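PDB 7BW9: serine acetyltransferase 1, putative from Entamoeba histolytica, which probably catalyses the acetylation of serine, the step that commits serine to cysteine biosynthesis, and is captured here with cysteine bound. Local coordinates for residues 32-35 and 36-40; 56-59 and 60-64; 78-81 and 82-86; 90-93 and 94-98; 121-124 and 125-129. All coordinates share one frame; numbering follows the deposited sequence.

How the contacts relate
All five contacts are local and lie in the helical part of the chain, ahead of the left-handed beta-helix whose strands begin at residue 165. They follow one another in order. Contact 1 opens helix 36-45, contact 2 opens helix 58-79, contact 3 joins that helix to helix 82-94, contact 4 leads on into helix 96-113, and contact 5 passes from helix 120-126 to helix 128-144. Contact 1 touches contact 2 (centres about 16 Å apart) and contact 5 (about 14 Å). Contacts 3 and 5 are farthest apart, about 33 Å between centres, yet meet across adjoining subunits. The contacts thus mark helix starts and junctions, and contact 5 borders the cysteine site.

Contact 1. Residues 32-35 and 36-40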
loop_
_atom_site.group_PDB
_atom_site.type_symbol
_atom_site.label_atom_id
_atom_site.label_comp_id
_atom_site.label_asym_id
_atom_site.label_seq_id
_atom_site.Cartn_x
_atom_site.Cartn_y
_atom_site.Cartn_z
ATOM N N LYS A 32 -8.953 7.440 15.726
ATOM C CA LYS A 32 -8.330 6.888 14.529
ATOM C C LYS A 32 -8.831 5.465 14.318
ATOM O O LYS A 32 -8.684 4.618 15.201
ATOM C CB LYS A 32 -6.809 6.914 14.642
ATOM C CG LYS A 32 -6.185 8.200 14.135
ATOM C CD LYS A 32 -4.822 7.930 13.515
ATOM C CE LYS A 32 -4.419 9.045 12.549
ATOM N NZ LYS A 32 -5.448 9.289 11.478
ATOM N N LYS A 33 -9.406 5.204 13.150
ATOM C CA LYS A 33 -9.904 3.883 12.794
ATOM C C LYS A 33 -8.920 3.181 11.865
ATOM O O LYS A 33 -8.290 3.819 11.017
ATOM C CB LYS A 33 -11.271 3.979 12.111
ATOM C CG LYS A 33 -12.433 4.269 13.057
ATOM C CD LYS A 33 -13.173 5.544 12.647
ATOM C CE LYS A 33 -14.333 5.253 11.693
ATOM N NZ LYS A 33 -15.510 6.142 11.945
ATOM N N SER A 34 -8.798 1.862 12.029
ATOM C CA SER A 34 -8.003 1.038 11.124
ATOM C C SER A 34 -8.563 -0.379 11.097
ATOM O O SER A 34 -9.454 -0.679 10.297
ATOM C CB SER A 34 -6.526 1.043 11.534
ATOM O OG SER A 34 -6.367 0.885 12.940
ATOM N N PHE A 35 -8.040 -1.265 11.943
ATOM C CA PHE A 35 -8.636 -2.578 12.156
ATOM C C PHE A 35 -8.471 -2.923 13.629
ATOM O O PHE A 35 -7.755 -2.243 14.367
ATOM C CB PHE A 35 -8.032 -3.653 11.240
ATOM C CG PHE A 35 -6.566 -3.862 11.430
ATOM C CD1 PHE A 35 -5.640 -3.102 10.707
ATOM C CD2 PHE A 35 -6.102 -4.831 12.305
ATOM C CE1 PHE A 35 -4.277 -3.297 10.861
ATOM C CE2 PHE A 35 -4.737 -5.030 12.485
ATOM C CZ PHE A 35 -3.821 -4.261 11.763
ATOM N N LEU A 36 -9.167 -3.970 14.068
ATOM C CA LEU A 36 -9.419 -4.122 15.500
ATOM C C LEU A 36 -8.117 -4.177 16.297
ATOM O O LEU A 36 -7.924 -3.385 17.224
ATOM C CB LEU A 36 -10.275 -5.357 15.770
ATOM C CG LEU A 36 -10.798 -5.464 17.209
ATOM C CD1 LEU A 36 -11.211 -4.094 17.758
ATOM C CD2 LEU A 36 -11.982 -6.416 17.269
ATOM N N GLU A 37 -7.190 -5.071 15.923
ATOM C CA GLU A 37 -5.984 -5.237 16.741
ATOM C C GLU A 37 -5.157 -3.957 16.790
ATOM O O GLU A 37 -4.625 -3.607 17.847
ATOM C CB GLU A 37 -5.141 -6.400 16.231
ATOM C CG GLU A 37 -5.832 -7.734 16.309
ATOM C CD GLU A 37 -6.529 -8.078 15.006
ATOM O OE1 GLU A 37 -7.184 -7.184 14.421
ATOM O OE2 GLU A 37 -6.401 -9.234 14.557
ATOM N N LEU A 38 -5.063 -3.224 15.674
ATOM C CA LEU A 38 -4.252 -2.004 15.679
ATOM C C LEU A 38 -4.893 -0.915 16.535
ATOM O O LEU A 38 -4.220 -0.268 17.354
ATOM C CB LEU A 38 -4.035 -1.496 14.253
ATOM C CG LEU A 38 -3.238 -0.187 14.250
ATOM C CD1 LEU A 38 -1.849 -0.370 14.895
ATOM C CD2 LEU A 38 -3.129 0.408 12.849
ATOM N N GLU A 39 -6.194 -0.683 16.346
ATOM C CA GLU A 39 -6.882 0.308 17.171
ATOM C C GLU A 39 -6.711 -0.006 18.651
ATOM O O GLU A 39 -6.394 0.881 19.455
ATOM C CB GLU A 39 -8.368 0.371 16.799
ATOM C CG GLU A 39 -8.647 0.897 15.414
ATOM C CD GLU A 39 -9.974 0.393 14.852
ATOM O OE1 GLU A 39 -10.855 0.000 15.658
ATOM O OE2 GLU A 39 -10.135 0.390 13.609
ATOM N N LEU A 40 -6.876 -1.274 19.024
ATOM C CA LEU A 40 -6.786 -1.639 20.435
ATOM C C LEU A 40 -5.369 -1.505 20.956
ATOM O O LEU A 40 -5.156 -0.975 22.055
ATOM C CB LEU A 40 -7.297 -3.060 20.647
ATOM C CG LEU A 40 -8.826 -3.171 20.635
ATOM C CD1 LEU A 40 -9.255 -4.619 20.834
ATOM C CD2 LEU A 40 -9.430 -2.266 21.709
#
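The N-terminus of helix 36-45 is shaped by F35 and E39: F35 occupies the N-cap position, and E39 reaches back to the incoming chain. The backbone bond from E39 N to F35 O is 3.0 Å long and almost straight, 176° at the hydrogen. With CG beside its own backbone N (chi1 -67°) and the chain extended beyond, E39 offers OE2 to S34 N on the anti side of the carboxylate; the 2.5 Å between them is shorter than usual and probably reflects the precision of the model. S34 OG rests 3.4 Å from E39 CG and also touches L38 CD2. The F35 ring lays one face on L38, whose CB lies 3.9 Å from the centroid, 17° off the normal, in a CH-pi contact displaced toward the rim. At the edge of this ring, E37 OE1 approaches in plane, 3.3 Å from F35 CD2, with carboxylate and ring nearly perpendicular. The other oxygen, E37 OE2, bonds to Y150 OH of helix 148-162, which also packs on F35 through I158. F35 O taking a first-turn N-H is typical of a helix N-cap; E39, fourth in the helix, bonds just ahead of it, unlike a capping box.

Contact 2. Residues 56-59 and 60-64; sequences RTFN and NVLER
N60 and T57 meet at the N-terminus of helix 58-79, where T57 is the N-cap residue and N60 stands three positions on. Starting at the root of the N60 side chain, CB packs 3.5 Å from T57 O. That carbonyl is itself taken by V61 N at 3.0 Å, a regular first-turn bond. With CG turned away from its carbonyl carbon (chi1 -67°), the N60 amide swings back toward the start of the helix, and CG comes 3.6 Å from T57 OG1. At the tip, N60 OD1 accepts twice from the same residue: T57 OG1 donates at 3.0 Å from well above the carbonyl plane (57° out of it), and T57 N adds a weak bond of 3.3 Å. At the backbone of the same residue, N60 O sits 3.6 Å above the plane of the R64 guanidinium, over its centre, while R64 NH1 bonds to K55 O. One turn apart on the same side of the helix, F58 CE1 and L62 CD2 lie 4.1 Å apart with their side chains side by side, and both residues lean on S9 of helix 2-17. The chemistry implies one half of a capping box: N60 OD1, at the N3 position, accepts from the N-cap residue, weakly from its N-H and also from its side chain, which probably restrains the T57 hydroxyl.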
loop_
_atom_site.group_PDB
_atom_site.type_symbol
_atom_site.label_atom_id
_atom_site.label_comp_id
_atom_site.label_asym_id
_atom_site.label_seq_id
_atom_site.Cartn_x
_atom_site.Cartn_y
_atom_site.Cartn_z
ATOM N N ARG A 56 -9.986 6.448 30.498
ATOM C CA ARG A 56 -8.590 6.186 30.830
ATOM C C ARG A 56 -8.433 5.721 32.271
ATOM O O ARG A 56 -7.453 6.048 32.943
ATOM C CB ARG A 56 -7.736 7.419 30.558
ATOM C CG ARG A 56 -7.621 7.742 29.086
ATOM C CD ARG A 56 -6.952 9.069 28.848
ATOM N NE ARG A 56 -7.312 9.602 27.541
ATOM C CZ ARG A 56 -6.889 10.768 27.082
ATOM N NH1 ARG A 56 -6.089 11.514 27.838
ATOM N NH2 ARG A 56 -7.264 11.184 25.877
ATOM N N THR A 57 -9.383 4.933 32.765
ATOM C CA THR A 57 -9.298 4.343 34.095
ATOM C C THR A 57 -8.772 2.915 34.002
ATOM O O THR A 57 -8.751 2.312 32.926
ATOM C CB THR A 57 -10.668 4.361 34.779
ATOM O OG1 THR A 57 -11.508 3.352 34.196
ATOM C CG2 THR A 57 -11.314 5.731 34.615
ATOM N N PHE A 58 -8.357 2.369 35.154
ATOM C CA PHE A 58 -7.851 0.996 35.191
ATOM C C PHE A 58 -8.797 0.049 34.471
ATOM O O PHE A 58 -8.364 -0.847 33.733
ATOM C CB PHE A 58 -7.645 0.532 36.642
ATOM C CG PHE A 58 -7.501 -0.967 36.787
ATOM C CD1 PHE A 58 -8.619 -1.785 36.931
ATOM C CD2 PHE A 58 -6.247 -1.559 36.771
ATOM C CE1 PHE A 58 -8.481 -3.154 37.042
ATOM C CE2 PHE A 58 -6.107 -2.935 36.890
ATOM C CZ PHE A 58 -7.221 -3.730 37.025
ATOM N N ASN A 59 -10.099 0.246 34.664
ATOM C CA ASN A 59 -11.082 -0.669 34.104
ATOM C C ASN A 59 -11.177 -0.533 32.594
ATOM O O ASN A 59 -11.398 -1.522 31.889
ATOM C CB ASN A 59 -12.441 -0.422 34.750
ATOM C CG ASN A 59 -13.111 -1.700 35.141
ATOM O OD1 ASN A 59 -13.551 -2.468 34.277
ATOM N ND2 ASN A 59 -13.169 -1.965 36.442
ATOM N N ASN A 60 -11.033 0.687 32.080
ATOM C CA ASN A 60 -11.001 0.862 30.634
ATOM C C ASN A 60 -9.794 0.148 30.035
ATOM O O ASN A 60 -9.905 -0.501 28.992
ATOM C CB ASN A 60 -10.993 2.351 30.284
ATOM C CG ASN A 60 -12.293 3.048 30.659
ATOM O OD1 ASN A 60 -12.296 4.012 31.427
ATOM N ND2 ASN A 60 -13.405 2.561 30.117
ATOM N N VAL A 61 -8.639 0.229 30.703
ATOM C CA VAL A 61 -7.457 -0.511 30.261
ATOM C C VAL A 61 -7.740 -2.006 30.267
ATOM O O VAL A 61 -7.396 -2.733 29.320
ATOM C CB VAL A 61 -6.253 -0.158 31.158
ATOM C CG1 VAL A 61 -5.028 -1.043 30.830
ATOM C CG2 VAL A 61 -5.925 1.335 31.057
ATOM N N LEU A 62 -8.390 -2.487 31.332
ATOM C CA LEU A 62 -8.681 -3.911 31.444
ATOM C C LEU A 62 -9.680 -4.353 30.386
ATOM O O LEU A 62 -9.564 -5.456 29.839
ATOM C CB LEU A 62 -9.201 -4.230 32.844
ATOM C CG LEU A 62 -9.645 -5.667 33.112
ATOM C CD1 LEU A 62 -8.466 -6.628 33.054
ATOM C CD2 LEU A 62 -10.389 -5.767 34.460
ATOM N N GLU A 63 -10.674 -3.511 30.087
ATOM C CA GLU A 63 -11.614 -3.836 29.015
ATOM C C GLU A 63 -10.888 -3.968 27.681
ATOM O O GLU A 63 -11.097 -4.930 26.937
ATOM C CB GLU A 63 -12.702 -2.762 28.903
ATOM C CG GLU A 63 -13.800 -2.835 29.951
ATOM C CD GLU A 63 -14.631 -1.554 30.004
ATOM O OE1 GLU A 63 -14.589 -0.787 29.011
ATOM O OE2 GLU A 63 -15.322 -1.315 31.027
ATOM N N ARG A 64 -10.055 -2.985 27.349
ATOM C CA ARG A 64 -9.380 -3.016 26.055
ATOM C C ARG A 64 -8.422 -4.192 25.972
ATOM O O ARG A 64 -8.368 -4.886 24.948
ATOM C CB ARG A 64 -8.661 -1.693 25.820
ATOM C CG ARG A 64 -9.642 -0.540 25.811
ATOM C CD ARG A 64 -9.050 0.742 25.320
ATOM N NE ARG A 64 -8.263 1.389 26.350
ATOM C CZ ARG A 64 -8.701 2.409 27.078
ATOM N NH1 ARG A 64 -9.917 2.891 26.873
ATOM N NH2 ARG A 64 -7.921 2.949 28.000
#

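Contact 3. Residues 78-81 and 82-86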
loop_
_atom_site.group_PDB
_atom_site.type_symbol
_atom_site.label_atom_id
_atom_site.label_comp_id
_atom_site.label_asym_id
_atom_site.label_seq_id
_atom_site.Cartn_x
_atom_site.Cartn_y
_atom_site.Cartn_z
ATOM N N ALA A 78 -9.112 -20.991 16.082
ATOM C CA ALA A 78 -9.651 -21.367 14.781
ATOM C C ALA A 78 -8.609 -22.096 13.950
ATOM O O ALA A 78 -8.916 -23.099 13.296
ATOM C CB ALA A 78 -10.170 -20.128 14.049
ATOM N N TYR A 79 -7.360 -21.627 13.981
ATOM C CA TYR A 79 -6.306 -22.302 13.233
ATOM C C TYR A 79 -5.787 -23.550 13.947
ATOM O O TYR A 79 -5.285 -24.467 13.286
ATOM C CB TYR A 79 -5.138 -21.349 12.984
ATOM C CG TYR A 79 -5.341 -20.297 11.909
ATOM C CD1 TYR A 79 -5.192 -20.606 10.558
ATOM C CD2 TYR A 79 -5.622 -18.979 12.252
ATOM C CE1 TYR A 79 -5.346 -19.635 9.583
ATOM C CE2 TYR A 79 -5.775 -18.004 11.285
ATOM C CZ TYR A 79 -5.640 -18.335 9.953
ATOM O OH TYR A 79 -5.800 -17.351 8.998
ATOM N N TYR A 80 -5.879 -23.593 15.282
ATOM C CA TYR A 80 -5.267 -24.640 16.100
ATOM C C TYR A 80 -6.227 -25.164 17.159
ATOM O O TYR A 80 -7.171 -25.892 16.844
ATOM C CB TYR A 80 -4.005 -24.123 16.800
ATOM C CG TYR A 80 -2.910 -23.659 15.880
ATOM C CD1 TYR A 80 -1.992 -24.556 15.347
ATOM C CD2 TYR A 80 -2.775 -22.311 15.560
ATOM C CE1 TYR A 80 -0.974 -24.124 14.502
ATOM C CE2 TYR A 80 -1.762 -21.866 14.714
ATOM C CZ TYR A 80 -0.868 -22.775 14.187
ATOM O OH TYR A 80 0.135 -22.324 13.362
ATOM N N ASN A 81 -5.995 -24.791 18.418
ATOM C CA ASN A 81 -6.816 -25.254 19.529
ATOM C C ASN A 81 -6.657 -24.295 20.702
ATOM O O ASN A 81 -5.793 -23.416 20.702
ATOM C CB ASN A 81 -6.438 -26.678 19.946
ATOM C CG ASN A 81 -5.012 -26.774 20.444
ATOM O OD1 ASN A 81 -4.675 -26.270 21.519
ATOM N ND2 ASN A 81 -4.162 -27.416 19.659
ATOM N N GLN A 82 -7.488 -24.506 21.726
ATOM C CA GLN A 82 -7.502 -23.594 22.864
ATOM C C GLN A 82 -6.210 -23.657 23.673
ATOM O O GLN A 82 -5.787 -22.638 24.233
ATOM C CB GLN A 82 -8.698 -23.888 23.776
ATOM C CG GLN A 82 -8.809 -22.910 24.944
ATOM C CD GLN A 82 -10.230 -22.455 25.236
ATOM O OE1 GLN A 82 -11.134 -22.592 24.407
ATOM N NE2 GLN A 82 -10.429 -21.892 26.429
ATOM N N GLN A 83 -5.572 -24.829 23.763
ATOM C CA GLN A 83 -4.359 -24.919 24.576
ATOM C C GLN A 83 -3.268 -24.004 24.028
ATOM O O GLN A 83 -2.711 -23.178 24.764
ATOM C CB GLN A 83 -3.851 -26.365 24.664
ATOM C CG GLN A 83 -2.609 -26.483 25.566
ATOM C CD GLN A 83 -2.135 -27.914 25.820
ATOM O OE1 GLN A 83 -1.197 -28.390 25.178
ATOM N NE2 GLN A 83 -2.758 -28.588 26.785
ATOM N N LEU A 84 -2.960 -24.134 22.733
ATOM C CA LEU A 84 -1.948 -23.282 22.115
ATOM C C LEU A 84 -2.342 -21.811 22.202
ATOM O O LEU A 84 -1.500 -20.948 22.480
ATOM C CB LEU A 84 -1.734 -23.700 20.660
ATOM C CG LEU A 84 -0.705 -22.846 19.907
ATOM C CD1 LEU A 84 0.687 -23.098 20.463
ATOM C CD2 LEU A 84 -0.717 -23.096 18.408
ATOM N N ALA A 85 -3.622 -21.508 21.977
ATOM C CA ALA A 85 -4.089 -20.128 22.084
ATOM C C ALA A 85 -3.805 -19.551 23.469
ATOM O O ALA A 85 -3.252 -18.449 23.591
ATOM C CB ALA A 85 -5.578 -20.064 21.750
ATOM N N GLU A 86 -4.153 -20.297 24.529
ATOM C CA GLU A 86 -3.862 -19.856 25.896
ATOM C C GLU A 86 -2.366 -19.646 26.112
ATOM O O GLU A 86 -1.951 -18.671 26.752
ATOM C CB GLU A 86 -4.387 -20.882 26.906
ATOM C CG GLU A 86 -5.864 -20.770 27.251
ATOM C CD GLU A 86 -6.160 -21.147 28.706
ATOM O OE1 GLU A 86 -5.433 -22.000 29.270
ATOM O OE2 GLU A 86 -7.118 -20.581 29.285
#
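N81 and L84 make the central bond: N81 OD1 accepts from L84 N at 3.0 Å, with 164° at the hydrogen and the donor tilted from the amide plane. The N81 backbone carbonyl takes A85 N at 3.2 Å, in its plane. Chi1 of 62° sets N81 CG between its backbone N and carbonyl carbon, which turns the amide toward the first backbone N-H groups of helix 82-94. Beside the polar pair, L84 CD2 stands over one face of the Y80 ring, 3.6 Å from the centroid and 19° off the normal, a close CH-pi contact shifted toward CG. The ring is fixed from its far end, since Y80 OH bonds to the backbone nitrogens of I148 and E149 where helix 148-162 begins. Farther out, A85 leans on I76 and E77 of helix 58-79. Y79 OH bonds to E153 of its own chain and to R125 of the third subunit, so the turn lies next to a subunit border. An asparagine N-cap whose OD1 bonds to the N-H three residues on is typical of helix starts; here it follows a short turn between helices 58-79 and 82-94.

Contact 4. Residues 90-93 and 94-98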
loop_
_atom_site.group_PDB
_atom_site.type_symbol
_atom_site.label_atom_id
_atom_site.label_comp_id
_atom_site.label_asym_id
_atom_site.label_seq_id
_atom_site.Cartn_x
_atom_site.Cartn_y
_atom_site.Cartn_z
ATOM N N THR A 90 -0.775 -16.074 27.114
ATOM C CA THR A 90 -0.080 -15.900 28.379
ATOM C C THR A 90 1.261 -15.224 28.149
ATOM O O THR A 90 1.608 -14.252 28.831
ATOM C CB THR A 90 0.079 -17.259 29.071
ATOM O OG1 THR A 90 -1.225 -17.771 29.380
ATOM C CG2 THR A 90 0.900 -17.138 30.360
ATOM N N ALA A 91 2.002 -15.694 27.150
ATOM C CA ALA A 91 3.290 -15.084 26.837
ATOM C C ALA A 91 3.122 -13.626 26.434
ATOM O O ALA A 91 3.900 -12.768 26.865
ATOM C CB ALA A 91 3.998 -15.874 25.740
ATOM N N LEU A 92 2.077 -13.319 25.654
ATOM C CA LEU A 92 1.845 -11.942 25.224
ATOM C C LEU A 92 1.552 -11.025 26.408
ATOM O O LEU A 92 2.121 -9.933 26.519
ATOM C CB LEU A 92 0.692 -11.891 24.221
ATOM C CG LEU A 92 0.245 -10.481 23.806
ATOM C CD1 LEU A 92 1.412 -9.627 23.283
ATOM C CD2 LEU A 92 -0.851 -10.556 22.757
ATOM N N LEU A 93 0.642 -11.443 27.291
ATOM C CA LEU A 93 0.308 -10.627 28.459
ATOM C C LEU A 93 1.537 -10.373 29.321
ATOM O O LEU A 93 1.813 -9.231 29.717
ATOM C CB LEU A 93 -0.800 -11.307 29.277
ATOM C CG LEU A 93 -2.162 -11.158 28.594
ATOM C CD1 LEU A 93 -3.223 -12.110 29.140
ATOM C CD2 LEU A 93 -2.642 -9.716 28.676
ATOM N N SER A 94 2.297 -11.430 29.616
ATOM C CA SER A 94 3.479 -11.283 30.456
ATOM C C SER A 94 4.556 -10.412 29.814
ATOM O O SER A 94 5.380 -9.834 30.531
ATOM C CB SER A 94 4.056 -12.659 30.780
ATOM O OG SER A 94 4.906 -13.089 29.731
ATOM N N GLN A 95 4.573 -10.294 28.489
ATOM C CA GLN A 95 5.542 -9.439 27.812
ATOM C C GLN A 95 5.000 -8.060 27.469
ATOM O O GLN A 95 5.710 -7.270 26.838
ATOM C CB GLN A 95 6.023 -10.113 26.534
ATOM C CG GLN A 95 6.550 -11.502 26.754
ATOM C CD GLN A 95 7.998 -11.613 26.446
ATOM O OE1 GLN A 95 8.378 -11.807 25.299
ATOM N NE2 GLN A 95 8.833 -11.482 27.469
ATOM N N PHE A 96 3.774 -7.733 27.884
ATOM C CA PHE A 96 3.109 -6.575 27.301
ATOM C C PHE A 96 3.790 -5.265 27.672
ATOM O O PHE A 96 3.896 -4.363 26.835
ATOM C CB PHE A 96 1.632 -6.540 27.690
ATOM C CG PHE A 96 0.750 -6.162 26.549
ATOM C CD1 PHE A 96 0.596 -4.831 26.198
ATOM C CD2 PHE A 96 0.127 -7.135 25.782
ATOM C CE1 PHE A 96 -0.197 -4.473 25.120
ATOM C CE2 PHE A 96 -0.670 -6.788 24.708
ATOM C CZ PHE A 96 -0.829 -5.452 24.372
ATOM N N VAL A 97 4.252 -5.123 28.910
ATOM C CA VAL A 97 4.940 -3.888 29.270
ATOM C C VAL A 97 6.315 -3.828 28.594
ATOM O O VAL A 97 6.751 -2.767 28.138
ATOM C CB VAL A 97 5.015 -3.755 30.804
ATOM C CG1 VAL A 97 5.943 -2.622 31.223
ATOM C CG2 VAL A 97 3.604 -3.522 31.372
ATOM N N THR A 98 6.986 -4.970 28.459
ATOM C CA THR A 98 8.228 -5.011 27.685
ATOM C C THR A 98 8.015 -4.492 26.263
ATOM O O THR A 98 8.795 -3.670 25.760
ATOM C CB THR A 98 8.766 -6.440 27.659
ATOM O OG1 THR A 98 8.895 -6.920 29.004
ATOM C CG2 THR A 98 10.120 -6.508 26.938
HETATM O O HOH W 1 3.469 -7.146 30.960
#
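S94 and A91 meet at the junction of helix 82-94 with helix 96-113, where the regular ladder of backbone bonds is interrupted and other donors make up for it. The last plain turn is closed by S94 N, which donates to T90 O at 3.0 Å with a nearly straight geometry (171°). A91 O then serves two donors arriving from the same face of its plane: S94 OG at 3.1 Å and Q95 N at 3.0 Å. The hydroxyl gets there because chi1 of 84° folds it back along the preceding turn. The bond from Q95 N is bent, and the same N-H also makes a weak bond to L92 O, which misses the angle for F96 N. F96 N instead donates to L93 O at 3.1 Å, coming from 66° above the carbonyl plane, a three-residue step that tightens the chain. L93 O has a second donor in a water 2.9 Å away, and this water accepts from V97 N at 3.0 Å, so it stands in for the direct bond between the two. T8 OG1 of helix 2-17 adds a weak bond to the same L93 oxygen. On the apolar side of the junction, L92 and F96 lie side by side; both pack on helix 58-79, L92 also on helix 128-144 and F96 also on helix 36-45. Their closest side-chain atoms are L92 CD1 and F96 CD2, 3.8 Å apart.

Contact 5. Residues 121-124 and 125-129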
loop_
_atom_site.group_PDB
_atom_site.type_symbol
_atom_site.label_atom_id
_atom_site.label_comp_id
_atom_site.label_asym_id
_atom_site.label_seq_id
_atom_site.Cartn_x
_atom_site.Cartn_y
_atom_site.Cartn_z
ATOM N N ALA A 121 3.803 13.128 19.434
ATOM C CA ALA A 121 2.400 12.942 19.066
ATOM C C ALA A 121 2.264 12.584 17.589
ATOM O O ALA A 121 1.598 11.602 17.233
ATOM C CB ALA A 121 1.599 14.207 19.377
ATOM N N MET A 122 2.892 13.376 16.718
ATOM C CA MET A 122 2.853 13.102 15.287
ATOM C C MET A 122 3.344 11.689 15.001
ATOM O O MET A 122 2.701 10.928 14.271
ATOM C CB MET A 122 3.703 14.130 14.542
ATOM C CG MET A 122 4.085 13.714 13.118
ATOM S SD MET A 122 5.343 14.771 12.353
ATOM C CE MET A 122 4.561 16.367 12.470
ATOM N N ILE A 123 4.473 11.318 15.607
ATOM C CA ILE A 123 5.049 9.994 15.391
ATOM C C ILE A 123 4.084 8.921 15.873
ATOM O O ILE A 123 3.813 7.938 15.171
ATOM C CB ILE A 123 6.419 9.887 16.093
ATOM C CG1 ILE A 123 7.416 10.867 15.474
ATOM C CG2 ILE A 123 6.976 8.462 16.036
ATOM C CD1 ILE A 123 8.594 11.142 16.350
ATOM N N ILE A 124 3.533 9.108 17.070
ATOM C CA ILE A 124 2.704 8.068 17.659
ATOM C C ILE A 124 1.423 7.892 16.860
ATOM O O ILE A 124 0.955 6.770 16.643
ATOM C CB ILE A 124 2.408 8.405 19.129
ATOM C CG1 ILE A 124 3.676 8.262 19.975
ATOM C CG2 ILE A 124 1.279 7.521 19.652
ATOM C CD1 ILE A 124 3.497 8.710 21.429
ATOM N N ARG A 125 0.841 8.991 16.399
ATOM C CA ARG A 125 -0.476 8.889 15.790
ATOM C C ARG A 125 -0.405 8.500 14.323
ATOM O O ARG A 125 -1.344 7.890 13.801
ATOM C CB ARG A 125 -1.219 10.213 15.957
ATOM C CG ARG A 125 -1.904 10.295 17.327
ATOM C CD ARG A 125 -2.808 11.493 17.489
ATOM N NE ARG A 125 -3.833 11.610 16.465
ATOM C CZ ARG A 125 -5.035 11.027 16.501
ATOM N NH1 ARG A 125 -5.384 10.227 17.501
ATOM N NH2 ARG A 125 -5.896 11.244 15.519
ATOM N N SER A 126 0.695 8.824 13.654
ATOM C CA SER A 126 0.701 8.830 12.200
ATOM C C SER A 126 1.852 8.090 11.523
ATOM O O SER A 126 1.759 7.860 10.317
ATOM C CB SER A 126 0.688 10.274 11.683
ATOM O OG SER A 126 -0.491 10.932 12.111
ATOM N N TYR A 127 2.916 7.710 12.220
ATOM C CA TYR A 127 4.052 7.106 11.499
ATOM C C TYR A 127 3.784 5.633 11.204
ATOM O O TYR A 127 3.681 4.832 12.142
ATOM C CB TYR A 127 5.348 7.269 12.278
ATOM C CG TYR A 127 6.094 8.526 11.877
ATOM C CD1 TYR A 127 5.413 9.711 11.643
ATOM C CD2 TYR A 127 7.469 8.521 11.705
ATOM C CE1 TYR A 127 6.080 10.872 11.268
ATOM C CE2 TYR A 127 8.161 9.680 11.325
ATOM C CZ TYR A 127 7.459 10.851 11.108
ATOM O OH TYR A 127 8.136 11.998 10.722
ATOM N N PRO A 128 3.693 5.226 9.928
ATOM C CA PRO A 128 3.414 3.806 9.634
ATOM C C PRO A 128 4.497 2.863 10.120
ATOM O O PRO A 128 4.196 1.692 10.388
ATOM C CB PRO A 128 3.296 3.765 8.104
ATOM C CG PRO A 128 4.071 4.967 7.632
ATOM C CD PRO A 128 3.872 6.026 8.705
ATOM N N GLY A 129 5.751 3.323 10.204
ATOM C CA GLY A 129 6.818 2.461 10.686
ATOM C C GLY A 129 6.678 2.128 12.156
ATOM O O GLY A 129 7.100 1.053 12.594
#
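Beside the cysteine pocket, Y127 lays one face of its ring on I123 of the preceding helix, with M122 alongside; its side chain is about 6 Å from the bound cysteine, and its OH bonds to D114, a pocket residue. I123 CG1 stands almost squarely over the ring centre, 4.2 Å from the centroid and 3° off the normal, a CH-pi contact. M122 comes from another direction: CG lies 3.9 Å from Y127 CE1, and SD makes an oblique Met-aromatic contact, 5.3 Å from the centroid. The backbone bonds continue in sequence. R125 N donates to A121 O at 2.8 Å, S126 N to M122 O at 3.0 Å, and Y127 N to I123 O at 3.1 Å, the last from above the carbonyl plane. The R125 guanidinium bonds to F49 O and P30 O and forms a salt bridge with E153 of the second subunit. The arrangement lies between helix 120-126 and helix 128-144, with I124 O bonded to H131 of the latter, I123 and I124 packed on I107 of helix 96-113, and F49 of helix 47-50 against A121.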